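Local coordinates for IPT/TIG domain-containing protein BACOVA_02650 (PDB 5E7H) that binds polysaccharide at the cell surface of a human gut Bacteroides and probably mediates xyloglucan binding before its transport into the periplasm for degradation, at residues G153-I157 / D158-L162; Q178-C182 / E183-A187; V212-S215 / S216-D220. All coordinates share one frame; numbering follows the deposited sequence.

Contact 1. Residues G153-I157 / D158-L162; sequences GNIPI and DDLKL
Pro156 to Leu160 wind through a short 3-10 turn closed by two successive i to i+3 bonds: Asp159 N donates to Pro156 O at 2.9 Å, and Leu160 N to Ile157 O at 3.0 Å. Each donor sits well above the plane of its carbonyl, in keeping with the tight winding. The curl brings Leu160 back over the residues that lead into it. Leu160 and Ile155 meet at about a right angle, CD2 of the leucine lying 3.9 Å from CG2 of the isoleucine. This methyl is the branch that stands anti to the backbone N of Ile155 (the other, CG1, has chi1 -57°), and it also has CB of Asp159 close by. On the solvent side the carboxylate of Asp159 lies across the proline ring, with OD2 3.4 Å from Pro156 CD, a polar oxygen resting on aliphatic carbons. Ile157 points its CB away from the following residues, but its CD1 still lies loosely against Leu160 CD1 at 4.4 Å; its side chain packs on Leu214, Val218 and Phe226. The turn delivers the chain into strand 160-168, which pairs with strand 207-213, while Leu160 touches Tyr223 of helix 223-227.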
ATOM      1  N   GLY A 153     -21.173  -8.528   0.723  1.00 17.32           N
ATOM      2  CA  GLY A 153     -21.303  -8.805  -0.696  1.00 18.05           C
ATOM      3  C   GLY A 153     -21.982  -7.699  -1.475  1.00 16.31           C
ATOM      4  O   GLY A 153     -21.703  -7.529  -2.670  1.00 15.73           O
ATOM      5  N   ASN A 154     -22.871  -6.949  -0.829  1.00 17.47           N
ATOM      6  CA  ASN A 154     -23.618  -5.949  -1.571  1.00 17.90           C
ATOM      7  C   ASN A 154     -22.904  -4.597  -1.701  1.00 17.63           C
ATOM      8  O   ASN A 154     -23.483  -3.656  -2.276  1.00 21.45           O
ATOM      9  CB  ASN A 154     -25.015  -5.756  -0.977  1.00 18.05           C
ATOM     10  CG  ASN A 154     -25.018  -5.179   0.440  1.00 20.54           C
ATOM     11  OD1 ASN A 154     -24.009  -4.760   0.975  1.00 22.56           O
ATOM     12  ND2 ASN A 154     -26.206  -5.132   1.030  1.00 23.17           N
ATOM     13  N   ILE A 155     -21.666  -4.501  -1.237  1.00 17.28           N
ATOM     14  CA  ILE A 155     -20.918  -3.263  -1.450  1.00 17.40           C
ATOM     15  C   ILE A 155     -20.551  -3.094  -2.924  1.00 16.87           C
ATOM     16  O   ILE A 155     -19.969  -3.980  -3.532  1.00 16.69           O
ATOM     17  CB  ILE A 155     -19.648  -3.213  -0.612  1.00 17.46           C
ATOM     18  CG1 ILE A 155     -19.959  -3.381   0.876  1.00 21.25           C
ATOM     19  CG2 ILE A 155     -18.869  -1.936  -0.892  1.00 20.24           C
ATOM     20  CD1 ILE A 155     -20.892  -2.321   1.453  1.00 23.13           C
ATOM     21  N   PRO A 156     -20.881  -1.950  -3.525  1.00 16.15           N
ATOM     22  CA  PRO A 156     -20.423  -1.725  -4.902  1.00 16.77           C
ATOM     23  C   PRO A 156     -18.915  -1.715  -5.068  1.00 14.97           C
ATOM     24  O   PRO A 156     -18.197  -1.192  -4.205  1.00 17.46           O
ATOM     25  CB  PRO A 156     -20.980  -0.343  -5.231  1.00 19.54           C
ATOM     26  CG  PRO A 156     -22.138  -0.184  -4.336  1.00 21.16           C
ATOM     27  CD  PRO A 156     -21.732  -0.848  -3.053  1.00 17.88           C
ATOM     28  N   ILE A 157     -18.433  -2.293  -6.165  1.00 15.34           N
ATOM     29  CA  ILE A 157     -17.019  -2.247  -6.481  1.00 14.95           C
ATOM     30  C   ILE A 157     -16.558  -0.783  -6.562  1.00 17.66           C
ATOM     31  O   ILE A 157     -15.424  -0.475  -6.172  1.00 18.16           O
ATOM     32  CB  ILE A 157     -16.726  -3.002  -7.805  1.00 16.73           C
ATOM     33  CG1 ILE A 157     -17.049  -4.499  -7.638  1.00 16.01           C
ATOM     34  CG2 ILE A 157     -15.301  -2.750  -8.290  1.00 15.72           C
ATOM     35  CD1 ILE A 157     -16.251  -5.235  -6.608  1.00 16.52           C
ATOM     36  N   ASP A 158     -17.441   0.090  -7.052  1.00 18.53           N
ATOM     37  CA  ASP A 158     -17.163   1.533  -7.123  1.00 20.95           C
ATOM     38  C   ASP A 158     -16.824   2.153  -5.770  1.00 21.87           C
ATOM     39  O   ASP A 158     -16.226   3.241  -5.724  1.00 22.78           O
ATOM     40  CB  ASP A 158     -18.370   2.295  -7.712  1.00 24.42           C
ATOM     41  CG  ASP A 158     -18.483   2.158  -9.220  1.00 52.79           C
ATOM     42  OD1 ASP A 158     -17.451   1.948  -9.895  1.00 58.86           O
ATOM     43  OD2 ASP A 158     -19.616   2.279  -9.737  1.00 64.65           O
ATOM     44  N   ASP A 159     -17.209   1.496  -4.673  1.00 17.56           N
ATOM     45  CA  ASP A 159     -16.960   2.025  -3.324  1.00 17.45           C
ATOM     46  C   ASP A 159     -15.718   1.406  -2.658  1.00 16.89           C
ATOM     47  O   ASP A 159     -15.485   1.637  -1.466  1.00 19.41           O
ATOM     48  CB  ASP A 159     -18.176   1.790  -2.429  1.00 17.98           C
ATOM     49  CG  ASP A 159     -19.395   2.589  -2.861  1.00 27.46           C
ATOM     50  OD1 ASP A 159     -19.262   3.518  -3.689  1.00 30.00           O
ATOM     51  OD2 ASP A 159     -20.487   2.275  -2.351  1.00 30.44           O
ATOM     52  N   LEU A 160     -14.936   0.625  -3.417  1.00 15.03           N
ATOM     53  CA  LEU A 160     -13.749  -0.063  -2.897  1.00 14.18           C
ATOM     54  C   LEU A 160     -12.480   0.381  -3.625  1.00 14.51           C
ATOM     55  O   LEU A 160     -12.523   0.775  -4.795  1.00 16.01           O
ATOM     56  CB  LEU A 160     -13.918  -1.590  -3.039  1.00 14.46           C
ATOM     57  CG  LEU A 160     -15.105  -2.176  -2.269  1.00 14.81           C
ATOM     58  CD1 LEU A 160     -15.271  -3.650  -2.617  1.00 16.26           C
ATOM     59  CD2 LEU A 160     -14.928  -2.004  -0.770  1.00 16.98           C
ATOM     60  N   LYS A 161     -11.347   0.260  -2.950  1.00 14.10           N
ATOM     61  CA  LYS A 161     -10.057   0.516  -3.573  1.00 15.32           C
ATOM     62  C   LYS A 161      -9.067  -0.579  -3.250  1.00 15.63           C
ATOM     63  O   LYS A 161      -9.159  -1.250  -2.213  1.00 16.19           O
ATOM     64  CB  LYS A 161      -9.505   1.894  -3.163  1.00 19.68           C
ATOM     65  CG  LYS A 161      -9.392   2.146  -1.702  1.00 22.27           C
ATOM     66  CD  LYS A 161      -9.068   3.628  -1.437  1.00 21.40           C
ATOM     67  CE  LYS A 161      -8.933   3.855   0.035  1.00 21.52           C
ATOM     68  NZ  LYS A 161      -8.584   5.283   0.338  1.00 24.02           N
ATOM     69  N   LEU A 162      -8.128  -0.770  -4.164  1.00 14.36           N
ATOM     70  CA  LEU A 162      -6.977  -1.641  -3.959  1.00 13.06           C
ATOM     71  C   LEU A 162      -5.826  -0.777  -3.493  1.00 13.67           C
ATOM     72  O   LEU A 162      -5.460   0.180  -4.176  1.00 16.31           O
ATOM     73  CB  LEU A 162      -6.596  -2.364  -5.246  1.00 14.58           C
ATOM     74  CG  LEU A 162      -5.350  -3.232  -5.187  1.00 15.87           C
ATOM     75  CD1 LEU A 162      -5.594  -4.464  -4.324  1.00 15.18           C
ATOM     76  CD2 LEU A 162      -4.924  -3.629  -6.577  1.00 17.48           C
TER

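Contact 2. Residues Q178-C182 / E183-A187. With ACT (acetate ion), chain G.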
ATOM      1  N   GLN A 178       0.987  -4.025 -15.048  1.00 15.20           N
ATOM      2  CA  GLN A 178      -0.399  -4.469 -15.180  1.00 14.32           C
ATOM      3  C   GLN A 178      -0.795  -5.156 -13.885  1.00 15.69           C
ATOM      4  O   GLN A 178      -0.043  -5.970 -13.360  1.00 15.95           O
ATOM      5  CB  GLN A 178      -0.555  -5.428 -16.372  1.00 15.21           C
ATOM      6  CG  GLN A 178      -1.944  -6.054 -16.481  1.00 16.94           C
ATOM      7  CD  GLN A 178      -2.053  -7.109 -17.530  1.00 30.13           C
ATOM      8  OE1 GLN A 178      -1.066  -7.580 -18.105  1.00 30.33           O
ATOM      9  NE2 GLN A 178      -3.279  -7.499 -17.788  1.00 39.07           N
ATOM     10  N   ILE A 179      -1.977  -4.833 -13.362  1.00 15.06           N
ATOM     11  CA  ILE A 179      -2.555  -5.572 -12.236  1.00 14.17           C
ATOM     12  C   ILE A 179      -3.890  -6.159 -12.715  1.00 14.13           C
ATOM     13  O   ILE A 179      -4.767  -5.427 -13.209  1.00 16.08           O
ATOM     14  CB  ILE A 179      -2.770  -4.691 -11.001  1.00 15.48           C
ATOM     15  CG1 ILE A 179      -1.430  -4.088 -10.545  1.00 15.40           C
ATOM     16  CG2 ILE A 179      -3.402  -5.518  -9.883  1.00 15.98           C
ATOM     17  CD1 ILE A 179      -1.531  -3.119  -9.335  1.00 18.97           C
ATOM     18  N   ALA A 180      -4.022  -7.477 -12.599  1.00 13.95           N
ATOM     19  CA  ALA A 180      -5.209  -8.194 -13.069  1.00 13.22           C
ATOM     20  C   ALA A 180      -5.728  -9.066 -11.938  1.00 14.36           C
ATOM     21  O   ALA A 180      -4.952  -9.533 -11.105  1.00 14.86           O
ATOM     22  CB  ALA A 180      -4.890  -9.035 -14.273  1.00 16.58           C
ATOM     23  N   MET A 181      -7.040  -9.285 -11.911  1.00 14.54           N
ATOM     24  CA  MET A 181      -7.658 -10.201 -10.963  1.00 14.70           C
ATOM     25  C   MET A 181      -8.627 -11.151 -11.673  1.00 15.62           C
ATOM     26  O   MET A 181      -9.274 -10.787 -12.661  1.00 15.74           O
ATOM     27  CB  MET A 181      -8.404  -9.429  -9.882  1.00 13.86           C
ATOM     28  CG  MET A 181      -7.518  -8.668  -8.931  1.00 15.18           C
ATOM     29  SD  MET A 181      -8.536  -7.704  -7.810  1.00 15.47           S
ATOM     30  CE  MET A 181      -7.254  -6.956  -6.829  1.00 18.03           C
ATOM     31  N   CYS A 182      -8.725 -12.362 -11.141  1.00 16.07           N
ATOM     32  CA  CYS A 182      -9.695 -13.380 -11.586  1.00 16.00           C
ATOM     33  C   CYS A 182      -9.575 -13.750 -13.061  1.00 18.22           C
ATOM     34  O   CYS A 182     -10.552 -14.165 -13.698  1.00 22.08           O
ATOM     35  CB  CYS A 182     -11.120 -12.925 -11.316  1.00 16.19           C
ATOM     36  SG  CYS A 182     -11.432 -12.494  -9.598  1.00 19.04           S
ATOM     37  N   GLU A 183      -8.370 -13.603 -13.591  1.00 18.09           N
ATOM     38  CA  GLU A 183      -8.071 -13.849 -14.997  1.00 20.67           C
ATOM     39  C   GLU A 183      -8.975 -13.045 -15.928  1.00 25.01           C
ATOM     40  O   GLU A 183      -9.169 -13.414 -17.087  1.00 24.34           O
ATOM     41  CB  GLU A 183      -8.153 -15.354 -15.321  1.00 25.16           C
ATOM     42  CG  GLU A 183      -7.023 -16.127 -14.660  1.00 28.92           C
ATOM     43  CD  GLU A 183      -6.817 -17.510 -15.232  1.00 52.10           C
ATOM     44  OE1 GLU A 183      -7.271 -17.772 -16.366  1.00 58.59           O
ATOM     45  OE2 GLU A 183      -6.191 -18.337 -14.536  1.00 54.94           O
ATOM     46  N   ASN A 184      -9.494 -11.920 -15.443  1.00 20.28           N
ATOM     47  CA  ASN A 184     -10.280 -11.041 -16.303  1.00 19.31           C
ATOM     48  C   ASN A 184      -9.373  -9.964 -16.860  1.00 18.88           C
ATOM     49  O   ASN A 184      -9.331  -8.845 -16.379  1.00 20.38           O
ATOM     50  CB  ASN A 184     -11.467 -10.423 -15.563  1.00 20.56           C
ATOM     51  CG  ASN A 184     -12.373  -9.649 -16.504  1.00 22.20           C
ATOM     52  OD1 ASN A 184     -12.112  -9.594 -17.706  1.00 24.30           O
ATOM     53  ND2 ASN A 184     -13.451  -9.079 -15.981  1.00 20.88           N
ATOM     54  N   PHE A 185      -8.617 -10.303 -17.896  1.00 20.67           N
ATOM     55  CA  PHE A 185      -7.612  -9.365 -18.377  1.00 21.16           C
ATOM     56  C   PHE A 185      -8.223  -8.171 -19.129  1.00 22.43           C
ATOM     57  O   PHE A 185      -7.602  -7.101 -19.213  1.00 22.93           O
ATOM     58  CB  PHE A 185      -6.594 -10.107 -19.239  1.00 21.69           C
ATOM     59  CG  PHE A 185      -5.776 -11.084 -18.447  1.00 22.86           C
ATOM     60  CD1 PHE A 185      -4.729 -10.650 -17.659  1.00 23.78           C
ATOM     61  CD2 PHE A 185      -6.097 -12.432 -18.458  1.00 28.59           C
ATOM     62  CE1 PHE A 185      -3.986 -11.561 -16.912  1.00 24.56           C
ATOM     63  CE2 PHE A 185      -5.370 -13.335 -17.708  1.00 25.46           C
ATOM     64  CZ  PHE A 185      -4.324 -12.903 -16.937  1.00 23.11           C
ATOM     65  N   ASP A 186      -9.439  -8.339 -19.629  1.00 23.36           N
ATOM     66  CA  ASP A 186     -10.160  -7.234 -20.226  1.00 24.67           C
ATOM     67  C   ASP A 186     -10.408  -6.107 -19.213  1.00 25.49           C
ATOM     68  O   ASP A 186     -10.511  -4.942 -19.591  1.00 29.16           O
ATOM     69  CB  ASP A 186     -11.489  -7.739 -20.793  1.00 42.96           C
ATOM     70  CG  ASP A 186     -12.062  -6.818 -21.844  1.00 74.68           C
ATOM     71  OD1 ASP A 186     -11.300  -6.390 -22.739  1.00 85.49           O
ATOM     72  OD2 ASP A 186     -13.275  -6.526 -21.778  1.00 87.00           O
ATOM     73  N   ALA A 187     -10.480  -6.453 -17.926  1.00 21.15           N
ATOM     74  CA  ALA A 187     -10.769  -5.472 -16.883  1.00 21.33           C
ATOM     75  C   ALA A 187      -9.520  -4.982 -16.166  1.00 19.01           C
ATOM     76  O   ALA A 187      -9.601  -4.161 -15.268  1.00 19.32           O
ATOM     77  CB  ALA A 187     -11.734  -6.060 -15.856  1.00 20.75           C
TER
HETATM   78  C   ACT G 506      -9.946 -11.522 -20.809  1.00 35.44           C
HETATM   79  O   ACT G 506     -10.893 -10.918 -20.232  1.00 35.40           O
HETATM   80  OXT ACT G 506      -9.479 -11.096 -21.895  1.00 53.35           O
HETATM   81  CH3 ACT G 506      -9.357 -12.759 -20.191  1.00 36.06           C
HETATM   82  O   HOH W   1      -8.318  -7.703 -13.943  1.00 16.50           O
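The phenyl ring of Phe185 is approached at its edge, near the ring plane, by two groups: the side-chain amide of Gln178, whose NE2 comes within 3.5 Å of CD1, and the methyl of a bound acetate, 3.7 Å from CD2. Ala180 CB meets the ring obliquely, 3.8 Å from CD1. Amide and ring planes are turned 67° apart, so Gln178 neither stacks on the phenyl group nor lies flat with it. Its chain is extended from CB onward (chi1 174°, chi2 -173°), which carries the amide out from the strand as far as Phe185.

The backbone next to these side chains reverses in a type I' beta turn from Met181 to Asn184, with Cys182 and Glu183 at its corners, both in the left-handed helical region. Asn184 N closes the turn on Met181 O at 3.0 Å, with an N-H...O angle of 167°. A water ties the two limbs together a second time, accepting from Met181 N and apparently donating to Asn184 O. The acetate, probably from the crystallisation liquor, receives a hydrogen bond from Asp186 N to its O atom at 3.0 Å.

Glu183, although at the exposed corner, is anchored through OE2 to the hydroxyl of Tyr140, and its N bonds His233 ND1. The turn lies at the end of strand 176-181, in the loop leading to strand 189-192. On the other flank strand 233-240 pairs with strand 176-181 and sets Tyr237 against Phe185, while Phe226 of helix 223-227 touches Met181 and Cys182.

Contact 3. Residues V212-S215 / S216-D220; sequences VSLS and SVVAD
Ser216 reaches back to strand 207-213 through its short side chain. Its CB passes 3.4 Å from Ser213 O, and its tip, OG, then donates to that same oxygen at 2.7 Å; OG also lies 3.7 Å from Val212 CG2. The chi1 of 72° accounts for this: OG is placed between the backbone N and the carbonyl carbon, from where it can reach the carbonyl three residues earlier. The hydroxyl approaches in the carbonyl plane of Ser213, with a C=O...OG angle of 158°. Ser216 N bonds the same oxygen at 2.9 Å from well above that plane, so one residue grips Ser213 O with two donors arriving from different directions.

The next carbonyl is shared as well. Leu214 O accepts from Val217 N at 3.0 Å, with a fairly straight N-H...O angle of 164°, and from Val218 N in a bond that is bent and weak. Val218 lies beside Leu214, and their side chains pass obliquely, CG2 of the valine lying 3.8 Å from Leu214 CD1. Leu214 CB starts away from the later residues, but the branch beyond it swings back to make this apolar contact. At the strand end Val212 CG2 lies 4.4 Å from Val217 CG1, a loose contact.

Outside the turn, Met181 packs on Leu214, Val217 and Val218, and Val218 touches Phe226 of helix 223-227. Ser213 OG is engaged elsewhere, by Lys260 NZ. A strand that runs straight into a 3-10 turn, with a serine hydroxyl returning to the i-3 carbonyl beside its own N-H, is here the exit of an edge strand in the all-beta xyloglucan-binding domain.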
ATOM      1  N   VAL A 212      -5.504   2.417  -6.025  1.00 17.28           N
ATOM      2  CA  VAL A 212      -6.318   2.600  -7.236  1.00 16.98           C
ATOM      3  C   VAL A 212      -7.771   2.200  -6.969  1.00 17.78           C
ATOM      4  O   VAL A 212      -8.035   1.349  -6.121  1.00 17.34           O
ATOM      5  CB  VAL A 212      -5.776   1.783  -8.435  1.00 18.72           C
ATOM      6  CG1 VAL A 212      -4.367   2.247  -8.800  1.00 22.74           C
ATOM      7  CG2 VAL A 212      -5.785   0.291  -8.152  1.00 19.02           C
ATOM      8  N   SER A 213      -8.721   2.810  -7.679  1.00 16.60           N
ATOM      9  CA  SER A 213     -10.097   2.336  -7.584  1.00 16.72           C
ATOM     10  C   SER A 213     -10.142   0.853  -7.950  1.00 16.24           C
ATOM     11  O   SER A 213      -9.513   0.409  -8.916  1.00 17.09           O
ATOM     12  CB  SER A 213     -11.024   3.120  -8.511  1.00 19.20           C
ATOM     13  OG  SER A 213     -11.172   4.451  -8.058  1.00 29.31           O
ATOM     14  N   LEU A 214     -10.895   0.068  -7.186  1.00 14.23           N
ATOM     15  CA  LEU A 214     -10.986  -1.348  -7.511  1.00 14.37           C
ATOM     16  C   LEU A 214     -11.657  -1.535  -8.870  1.00 15.79           C
ATOM     17  O   LEU A 214     -11.380  -2.519  -9.551  1.00 15.09           O
ATOM     18  CB  LEU A 214     -11.743  -2.114  -6.412  1.00 14.39           C
ATOM     19  CG  LEU A 214     -11.733  -3.649  -6.539  1.00 14.66           C
ATOM     20  CD1 LEU A 214     -10.306  -4.209  -6.512  1.00 14.75           C
ATOM     21  CD2 LEU A 214     -12.559  -4.293  -5.407  1.00 15.14           C
ATOM     22  N   SER A 215     -12.499  -0.593  -9.292  1.00 15.95           N
ATOM     23  CA  SER A 215     -13.118  -0.664 -10.613  1.00 17.21           C
ATOM     24  C   SER A 215     -12.097  -0.593 -11.757  1.00 17.72           C
ATOM     25  O   SER A 215     -12.440  -0.918 -12.904  1.00 18.74           O
ATOM     26  CB  SER A 215     -14.150   0.456 -10.774  1.00 19.67           C
ATOM     27  OG  SER A 215     -13.544   1.739 -10.707  1.00 21.80           O
ATOM     28  N   SER A 216     -10.872  -0.150 -11.468  1.00 17.27           N
ATOM     29  CA  SER A 216      -9.843  -0.100 -12.512  1.00 17.21           C
ATOM     30  C   SER A 216      -9.228  -1.473 -12.771  1.00 18.45           C
ATOM     31  O   SER A 216      -8.483  -1.622 -13.746  1.00 18.54           O
ATOM     32  CB  SER A 216      -8.752   0.909 -12.164  1.00 23.56           C
ATOM     33  OG  SER A 216      -7.936   0.449 -11.121  1.00 28.85           O
ATOM     34  N   VAL A 217      -9.549  -2.477 -11.948  1.00 15.62           N
ATOM     35  CA  VAL A 217      -9.066  -3.835 -12.223  1.00 15.79           C
ATOM     36  C   VAL A 217     -10.215  -4.862 -12.143  1.00 16.37           C
ATOM     37  O   VAL A 217     -10.037  -5.991 -12.591  1.00 18.24           O
ATOM     38  CB  VAL A 217      -7.801  -4.228 -11.328  1.00 36.71           C
ATOM     39  CG1 VAL A 217      -7.305  -3.127 -10.462  1.00 22.86           C
ATOM     40  CG2 VAL A 217      -7.867  -5.586 -10.667  1.00 22.61           C
ATOM     41  N   VAL A 218     -11.418  -4.439 -11.730  1.00 16.93           N
ATOM     42  CA  VAL A 218     -12.568  -5.329 -11.573  1.00 15.78           C
ATOM     43  C   VAL A 218     -13.777  -4.730 -12.291  1.00 17.29           C
ATOM     44  O   VAL A 218     -14.106  -3.567 -12.056  1.00 17.89           O
ATOM     45  CB  VAL A 218     -12.894  -5.547 -10.066  1.00 16.78           C
ATOM     46  CG1 VAL A 218     -14.255  -6.252  -9.892  1.00 16.82           C
ATOM     47  CG2 VAL A 218     -11.742  -6.309  -9.362  1.00 15.55           C
ATOM     48  N   ALA A 219     -14.433  -5.524 -13.143  1.00 16.60           N
ATOM     49  CA  ALA A 219     -15.532  -5.042 -13.979  1.00 18.13           C
ATOM     50  C   ALA A 219     -16.925  -5.267 -13.377  1.00 20.53           C
ATOM     51  O   ALA A 219     -17.920  -4.744 -13.887  1.00 22.65           O
ATOM     52  CB  ALA A 219     -15.470  -5.707 -15.329  1.00 20.32           C
ATOM     53  N   ASP A 220     -16.996  -6.061 -12.318  1.00 19.90           N
ATOM     54  CA  ASP A 220     -18.268  -6.465 -11.726  1.00 19.17           C
ATOM     55  C   ASP A 220     -18.943  -5.337 -10.935  1.00 18.63           C
ATOM     56  O   ASP A 220     -18.305  -4.363 -10.542  1.00 19.14           O
ATOM     57  CB  ASP A 220     -18.026  -7.681 -10.834  1.00 17.95           C
ATOM     58  CG  ASP A 220     -17.231  -8.756 -11.549  1.00 20.69           C
ATOM     59  OD1 ASP A 220     -17.831  -9.491 -12.360  1.00 27.50           O
ATOM     60  OD2 ASP A 220     -16.003  -8.833 -11.342  1.00 20.61           O
TER

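All three contacts are local chain turns at strand ends of the xyloglucan-binding domain. All are partly buried, but contacts 1 and 2 each have two exposed residues among those that touch, whereas contact 3 has none. Contacts 1 and 3 serve the same sheet, 1 entering strand 160-168 and 3 leaving its antiparallel neighbour 207-213; probable backbone hydrogen bonds, Leu162 N with Val212 O and Leu214 N with Leu160 O, join them. Both are 3-10 turns, but contact 1 sets aspartates at the surface and contact 3 adds a serine hydroxyl bond. Contact 2 belongs to another sheet and differs in chemistry, with a type I' turn, a water and an aromatic edge. Its Met181 packs on Val217 of contact 3 and Leu162 of contact 1.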